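Galactose-1-phosphate uridylyltransferase (PDB 6K9Z) probably transfers uridylyl groups between UDP-glucose and hexose 1-phosphates, and binds zinc, iron and UDP in this engineered form. Local coordinates at residues Gly97-Lys100 and Lys101-Ala105; Ile232-Cys235 and Ala236-Gln239. The protein carries 1 engineered substitution. One frame throughout, in Å; residues are numbered along the deposited sequence.

Contact 1: residues Gly97-Lys100 and Lys101-Ala105; sequences GQIK and KILTA
Lys101 N, Ile102 N, Leu103 N and Thr104 N each donate to the carbonyl oxygen four residues earlier, from Gly97 O to Lys100 O, in about two unbroken alpha-helical turns. Lys100 O takes a second bond, from Thr104 OG1 at 2.9 Å, which comes in 42° above the carbonyl plane while Thr104 N approaches nearly along the C=O axis. The hydroxyl reaches back because OG1 stands beside its own backbone N (chi1 -61°). On the buried side Ile99 and Leu103 run alongside each other in the same direction, with Ile99 CG2 4.0 Å from Leu103 CD1; both pack on helix 220-240. Ile102 lays CG1 3.4 Å from Gln98 O and turns to Val45 and Leu91. Lys101 runs extended back past Gly97, its CG 3.4 Å from Gly97 O, and passes nearly perpendicular to the Gln98 side chain, with CD 3.9 Å from Gln98 OE1. Outside partners take the polar ends: Asp44 pairs with Lys101 NZ, Asp220 with Lys100 NZ, and the backbone oxygens of Glu82 and Asp44 accept hydrogen bonds from Gln98 NE2. This is an amphipathic helix with an i to i+4 threonine-to-carbonyl bond, lying against helix 220-240 in the HIT-type fold.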
loop_
_atom_site.group_PDB
_atom_site.type_symbol
_atom_site.label_atom_id
_atom_site.label_comp_id
_atom_site.label_asym_id
_atom_site.label_seq_id
_atom_site.Cartn_x
_atom_site.Cartn_y
_atom_site.Cartn_z
ATOM N N GLY A 97 1.879 6.678 32.203
ATOM C CA GLY A 97 1.955 5.403 32.936
ATOM C C GLY A 97 1.136 4.294 32.299
ATOM O O GLY A 97 1.592 3.121 32.285
ATOM N N GLN A 98 -0.002 4.640 31.698
ATOM C CA GLN A 98 -0.872 3.642 31.036
ATOM C C GLN A 98 -0.182 3.209 29.722
ATOM O O GLN A 98 -0.217 2.017 29.427
ATOM C CB GLN A 98 -2.266 4.219 30.809
ATOM C CG GLN A 98 -3.216 3.238 30.126
ATOM C CD GLN A 98 -3.583 2.041 30.973
ATOM O OE1 GLN A 98 -3.383 2.002 32.203
ATOM N NE2 GLN A 98 -4.129 1.036 30.309
ATOM N N ILE A 99 0.371 4.154 28.938
ATOM C CA ILE A 99 1.075 3.822 27.666
ATOM C C ILE A 99 2.264 2.916 28.038
ATOM O O ILE A 99 2.481 1.934 27.335
ATOM C CB ILE A 99 1.476 5.070 26.874
ATOM C CG1 ILE A 99 0.235 5.921 26.601
ATOM C CG2 ILE A 99 2.234 4.662 25.615
ATOM C CD1 ILE A 99 0.510 7.295 26.000
ATOM N N LYS A 100 2.998 3.228 29.118
ATOM C CA LYS A 100 4.120 2.365 29.565
ATOM C C LYS A 100 3.605 0.926 29.845
ATOM O O LYS A 100 4.251 -0.051 29.395
ATOM C CB LYS A 100 4.854 3.034 30.729
ATOM C CG LYS A 100 6.058 2.261 31.214
ATOM C CD LYS A 100 6.758 2.949 32.413
ATOM C CE LYS A 100 7.974 2.214 32.966
ATOM N NZ LYS A 100 8.591 1.305 31.950
ATOM N N LYS A 101 2.455 0.776 30.495
ATOM C CA LYS A 101 1.898 -0.570 30.805
ATOM C C LYS A 101 1.557 -1.261 29.477
ATOM O O LYS A 101 1.746 -2.482 29.388
ATOM C CB LYS A 101 0.655 -0.481 31.690
ATOM C CG LYS A 101 0.907 -0.056 33.122
ATOM C CD LYS A 101 -0.392 0.142 33.884
ATOM C CE LYS A 101 -0.156 0.848 35.193
ATOM N NZ LYS A 101 -1.381 0.834 36.031
ATOM N N ILE A 102 1.050 -0.534 28.480
ATOM C CA ILE A 102 0.712 -1.162 27.164
ATOM C C ILE A 102 1.998 -1.723 26.528
ATOM O O ILE A 102 2.017 -2.913 26.131
ATOM C CB ILE A 102 0.036 -0.185 26.185
ATOM C CG1 ILE A 102 -1.302 0.323 26.726
ATOM C CG2 ILE A 102 -0.086 -0.804 24.829
ATOM C CD1 ILE A 102 -1.758 1.595 26.038
ATOM N N LEU A 103 3.045 -0.902 26.464
ATOM C CA LEU A 103 4.350 -1.305 25.849
ATOM C C LEU A 103 4.945 -2.491 26.609
ATOM O O LEU A 103 5.393 -3.418 25.952
ATOM C CB LEU A 103 5.288 -0.101 25.800
ATOM C CG LEU A 103 4.758 1.029 24.912
ATOM C CD1 LEU A 103 5.516 2.339 25.154
ATOM C CD2 LEU A 103 4.808 0.674 23.447
ATOM N N THR A 104 4.878 -2.489 27.940
ATOM C CA THR A 104 5.398 -3.563 28.797
ATOM C C THR A 104 4.660 -4.854 28.489
ATOM O O THR A 104 5.356 -5.884 28.366
ATOM C CB THR A 104 5.311 -3.207 30.279
ATOM O OG1 THR A 104 6.116 -2.033 30.469
ATOM C CG2 THR A 104 5.851 -4.333 31.124
ATOM N N ALA A 105 3.330 -4.800 28.374
ATOM C CA ALA A 105 2.522 -6.008 28.100
ATOM C C ALA A 105 2.871 -6.547 26.694
ATOM O O ALA A 105 2.929 -7.795 26.507
ATOM C CB ALA A 105 1.058 -5.724 28.215
#

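Contact 2: residues Ile232-Cys235 and Ala236-Gln239; sequences ITLC and ALKQ
Cys235 and Gln239 meet one turn apart, where Gln239 NE2 lies 3.6 Å from Cys235 SG. The close-packed part is the inner face. Leu234 and Leu237 bring CD2 and CD1 to 4.3 Å, and both lean on Ile269 of strand 266-271, while Ala236 CB sits 3.4 Å from Thr233 O and faces Leu309 of helix 298-309. Backbone bonds from Ala236 N to Ile232 O, Leu237 N to Thr233 O and Lys238 N to Leu234 O, 3.0 to 3.1 Å long, keep this part regular.

The partly exposed side, with Cys235, Lys238 and Gln239, is looser. Cys235 O takes two weak bonds, from Lys238 N and from Gln239 N, the latter at 3.5 Å. Gln239 has a nearly eclipsed first torsion (chi1 -9°), which brings Gln239 CG to 3.4 Å from Cys235 O and carries the amide back toward the sulfur. With an alanine here, the disulfide sulfur and the weakly bonded Cys235 O would probably lose the cover of CG and the amide on that side. Lys238 extends outward to a salt bridge with Asp93.

Cys235 SG is joined to Cys312 SG, and the amide of Gln239 thus lies beside a disulfide. That covalent bond ties this late turn of helix 220-240 to the chain's C-terminal region, while the polar contacts to Cys235 O are weak.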
loop_
_atom_site.group_PDB
_atom_site.type_symbol
_atom_site.label_atom_id
_atom_site.label_comp_id
_atom_site.label_asym_id
_atom_site.label_seq_id
_atom_site.Cartn_x
_atom_site.Cartn_y
_atom_site.Cartn_z
ATOM N N ILE A 232 3.634 12.195 22.839
ATOM C CA ILE A 232 3.837 13.593 22.377
ATOM C C ILE A 232 3.694 13.645 20.845
ATOM O O ILE A 232 3.102 14.624 20.359
ATOM C CB ILE A 232 5.169 14.129 22.918
ATOM C CG1 ILE A 232 4.996 14.329 24.434
ATOM C CG2 ILE A 232 5.547 15.420 22.216
ATOM C CD1 ILE A 232 6.255 14.691 25.176
ATOM N N THR A 233 4.221 12.663 20.111
ATOM C CA THR A 233 4.188 12.655 18.612
ATOM C C THR A 233 2.715 12.532 18.177
ATOM O O THR A 233 2.228 13.301 17.324
ATOM C CB THR A 233 5.117 11.573 18.039
ATOM O OG1 THR A 233 6.470 11.828 18.396
ATOM C CG2 THR A 233 4.977 11.497 16.531
ATOM N N LEU A 234 1.961 11.632 18.803
ATOM C CA LEU A 234 0.556 11.408 18.367
ATOM C C LEU A 234 -0.281 12.621 18.785
ATOM O O LEU A 234 -1.195 13.010 18.060
ATOM C CB LEU A 234 0.072 10.076 18.919
ATOM C CG LEU A 234 0.745 8.865 18.283
ATOM C CD1 LEU A 234 0.315 7.591 18.993
ATOM C CD2 LEU A 234 0.464 8.787 16.785
ATOM N N CYS A 235 0.025 13.245 19.912
ATOM C CA CYS A 235 -0.643 14.486 20.355
ATOM C C CYS A 235 -0.464 15.563 19.275
ATOM O O CYS A 235 -1.441 16.222 18.889
ATOM C CB CYS A 235 -0.129 14.920 21.717
ATOM S SG CYS A 235 -0.736 16.532 22.264
ATOM N N ALA A 236 0.743 15.700 18.735
ATOM C CA ALA A 236 1.032 16.708 17.701
ATOM C C ALA A 236 0.185 16.423 16.449
ATOM O O ALA A 236 -0.362 17.364 15.876
ATOM C CB ALA A 236 2.482 16.700 17.361
ATOM N N LEU A 237 0.051 15.161 16.066
ATOM C CA LEU A 237 -0.686 14.790 14.829
ATOM C C LEU A 237 -2.145 15.137 15.052
ATOM O O LEU A 237 -2.764 15.573 14.072
ATOM C CB LEU A 237 -0.502 13.311 14.464
ATOM C CG LEU A 237 0.904 12.988 13.981
ATOM C CD1 LEU A 237 1.040 11.529 13.560
ATOM C CD2 LEU A 237 1.292 13.877 12.819
ATOM N N LYS A 238 -2.639 14.987 16.285
ATOM C CA LYS A 238 -4.068 15.159 16.624
ATOM C C LYS A 238 -4.464 16.598 16.342
ATOM O O LYS A 238 -5.657 16.838 16.055
ATOM C CB LYS A 238 -4.321 14.776 18.079
ATOM C CG LYS A 238 -5.665 14.153 18.378
ATOM C CD LYS A 238 -5.796 13.723 19.826
ATOM C CE LYS A 238 -7.163 13.165 20.152
ATOM N NZ LYS A 238 -7.689 13.696 21.424
ATOM N N GLN A 239 -3.531 17.554 16.459
ATOM C CA GLN A 239 -3.901 18.982 16.239
ATOM C C GLN A 239 -3.193 19.646 15.047
ATOM O O GLN A 239 -3.658 20.726 14.647
ATOM C CB GLN A 239 -3.611 19.837 17.476
ATOM C CG GLN A 239 -3.227 19.054 18.722
ATOM C CD GLN A 239 -2.535 19.941 19.729
ATOM O OE1 GLN A 239 -2.933 21.080 19.963
ATOM N NE2 GLN A 239 -1.478 19.421 20.328
#

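How the contacts relate
Contacts 1 and 2 lie on helices 96-114 and 220-240, in the N- and C-terminal halves of the protein respectively. Their centres are 18 Å apart and their nearest atoms about 7 Å, so they do not touch directly; contact 1 meets an earlier part of helix 220-240 instead. Leu91 joins them, touching Ile102 in contact 1 and Leu234 in contact 2. Ile102 lies about 9 Å from the engineered Phe140 at the predicted nucleotidylation site, side chain to side chain. The Gln98 side chain is about 9 Å from that of the zinc ligand His138 and about 13 Å from the zinc ion. In contact 2, Thr233 lies about 10 Å from the iron ligand Glu268, side chain to side chain.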